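Local coordinates for diheme cytochrome c (Shewanella baltica, PDB 3U99), which probably carries electrons in bacterial electron transport, using two covalently attached heme c groups, at residues N29-A33 with D34-A38. Sequence-based numbering, arbitrary orientation. Where two conformers were deposited one is given.
Sequences NLLPA and DKWRA
Leu31 lies over one face of the Trp36 indole at the start of helix 33-40, the two side chains meeting at about a right angle. Leu31 CB makes a CH-pi contact with the five-membered ring of Trp36, 3.7 Å from its centroid and 19° off the normal, while Leu31 CD1 reaches across to the benzo half, 3.9 Å from Trp36 CZ3. Trp36 CG sits anti to its carbonyl carbon (chi1 -78°), which lays the indole back along the incoming loop, against the residue just ahead of the cap. There NE1 donates a hydrogen bond to the carbonyl of Ala28, so the ring is held by its N-H as well as by its face.

Pro32 occupies the N-cap position. Pro32 O accepts a hydrogen bond from Trp36 N at 3.1 Å, and a weaker, more bent one from Lys35 N; Arg37 N donates to Ala33 O at 2.9 Å, the next rung of the helical ladder. The pyrrolidine ring packs obliquely on the Lys35 aliphatic chain, with Pro32 CG 3.9 Å from Lys35 CD, and Asp34 OD2 also comes near this CG. Further round, helix 55-67 packs beside Ala33 and Arg37.

Trp36 also touches a heme c, and Leu31 rests on Ile91, a residue that binds heme c #1. Replacing Trp36 with an alanine is likely to leave the Ala28 carbonyl without its indole donor and Leu31 CB and CD1 without the ring face they pack on, opening a gap beside Leu31. The chemistry is therefore divided: backbone bonds begin the helix, while an apolar face and one N-H fix the indole in the heme pocket wall.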
loop_
_atom_site.group_PDB
_atom_site.type_symbol
_atom_site.label_atom_id
_atom_site.label_comp_id
_atom_site.label_asym_id
_atom_site.label_seq_id
_atom_site.Cartn_x
_atom_site.Cartn_y
_atom_site.Cartn_z
ATOM N N ASN A 29 0.139 2.726 8.877
ATOM C CA ASN A 29 -0.438 1.789 9.828
ATOM C C ASN A 29 -0.856 0.449 9.221
ATOM O O ASN A 29 -1.423 -0.391 9.948
ATOM C CB ASN A 29 -1.539 2.409 10.670
ATOM C CG ASN A 29 -2.777 2.719 9.907
ATOM O OD1 ASN A 29 -2.890 2.318 8.764
ATOM N ND2 ASN A 29 -3.631 3.477 10.584
ATOM N N LEU A 30 -0.490 0.220 7.974
ATOM C CA LEU A 30 -0.750 -1.084 7.339
ATOM C C LEU A 30 0.335 -2.123 7.584
ATOM O O LEU A 30 0.101 -3.297 7.299
ATOM C CB LEU A 30 -0.974 -0.948 5.825
ATOM C CG LEU A 30 -2.236 -0.132 5.462
ATOM C CD1 LEU A 30 -2.274 0.082 3.964
ATOM C CD2 LEU A 30 -3.497 -0.829 5.919
ATOM N N LEU A 31 1.513 -1.709 8.111
ATOM C CA LEU A 31 2.542 -2.651 8.467
ATOM C C LEU A 31 3.157 -2.260 9.802
ATOM O O LEU A 31 3.206 -1.075 10.106
ATOM C CB LEU A 31 3.670 -2.674 7.413
ATOM C CG LEU A 31 3.350 -3.277 6.061
ATOM C CD1 LEU A 31 4.513 -3.080 5.064
ATOM C CD2 LEU A 31 3.036 -4.767 6.115
ATOM N N PRO A 32 3.661 -3.230 10.537
ATOM C CA PRO A 32 4.452 -2.887 11.715
ATOM C C PRO A 32 5.845 -2.406 11.342
ATOM O O PRO A 32 6.316 -2.600 10.209
ATOM C CB PRO A 32 4.481 -4.240 12.441
ATOM C CG PRO A 32 4.415 -5.282 11.383
ATOM C CD PRO A 32 3.522 -4.673 10.324
ATOM N N ALA A 33 6.527 -1.815 12.322
ATOM C CA ALA A 33 7.789 -1.165 12.070
ATOM C C ALA A 33 8.840 -2.075 11.467
ATOM O O ALA A 33 9.547 -1.623 10.565
ATOM C CB ALA A 33 8.287 -0.522 13.360
ATOM N N ASP A 34 8.972 -3.311 11.925
ATOM C CA ASP A 34 10.057 -4.110 11.387
ATOM C C ASP A 34 9.830 -4.433 9.923
ATOM O O ASP A 34 10.784 -4.562 9.153
ATOM C CB ASP A 34 10.210 -5.403 12.155
ATOM C CG ASP A 34 9.009 -6.288 12.228
ATOM O OD1 ASP A 34 9.158 -7.521 12.345
ATOM O OD2 ASP A 34 7.873 -5.853 12.197
ATOM N N LYS A 35 8.548 -4.550 9.531
ATOM C CA LYS A 35 8.282 -4.801 8.137
ATOM C C LYS A 35 8.520 -3.569 7.282
ATOM O O LYS A 35 9.009 -3.662 6.143
ATOM C CB LYS A 35 6.865 -5.378 8.018
ATOM C CG LYS A 35 6.844 -6.756 8.617
ATOM C CD LYS A 35 5.586 -7.571 8.494
ATOM C CE LYS A 35 5.827 -8.944 9.117
ATOM N NZ LYS A 35 4.759 -9.414 10.006
ATOM N N TRP A 36 8.272 -2.365 7.774
ATOM C CA TRP A 36 8.670 -1.159 7.034
ATOM C C TRP A 36 10.210 -1.073 6.937
ATOM O O TRP A 36 10.725 -0.724 5.865
ATOM C CB TRP A 36 8.134 0.084 7.703
ATOM C CG TRP A 36 6.673 0.351 7.444
ATOM C CD1 TRP A 36 5.745 0.541 8.408
ATOM C CD2 TRP A 36 6.033 0.443 6.178
ATOM N NE1 TRP A 36 4.526 0.759 7.816
ATOM C CE2 TRP A 36 4.693 0.712 6.445
ATOM C CE3 TRP A 36 6.433 0.361 4.860
ATOM C CZ2 TRP A 36 3.727 0.879 5.439
ATOM C CZ3 TRP A 36 5.509 0.531 3.870
ATOM C CH2 TRP A 36 4.158 0.788 4.152
ATOM N N ARG A 37 10.930 -1.376 8.003
ATOM C CA ARG A 37 12.380 -1.292 7.925
ATOM C C ARG A 37 12.948 -2.274 6.914
ATOM O O ARG A 37 13.942 -1.989 6.259
ATOM C CB ARG A 37 12.960 -1.566 9.314
ATOM C CG ARG A 37 12.795 -0.429 10.308
ATOM C CD ARG A 37 13.709 -0.601 11.518
ATOM N NE ARG A 37 13.266 -1.714 12.359
ATOM C CZ ARG A 37 12.464 -1.664 13.408
ATOM N NH1 ARG A 37 11.943 -0.511 13.849
ATOM N NH2 ARG A 37 12.140 -2.763 14.081
ATOM N N ALA A 38 12.282 -3.451 6.790
ATOM C CA ALA A 38 12.778 -4.403 5.799
ATOM C C ALA A 38 12.648 -3.815 4.410
ATOM O O ALA A 38 13.455 -4.080 3.512
ATOM C CB ALA A 38 12.006 -5.696 5.983
#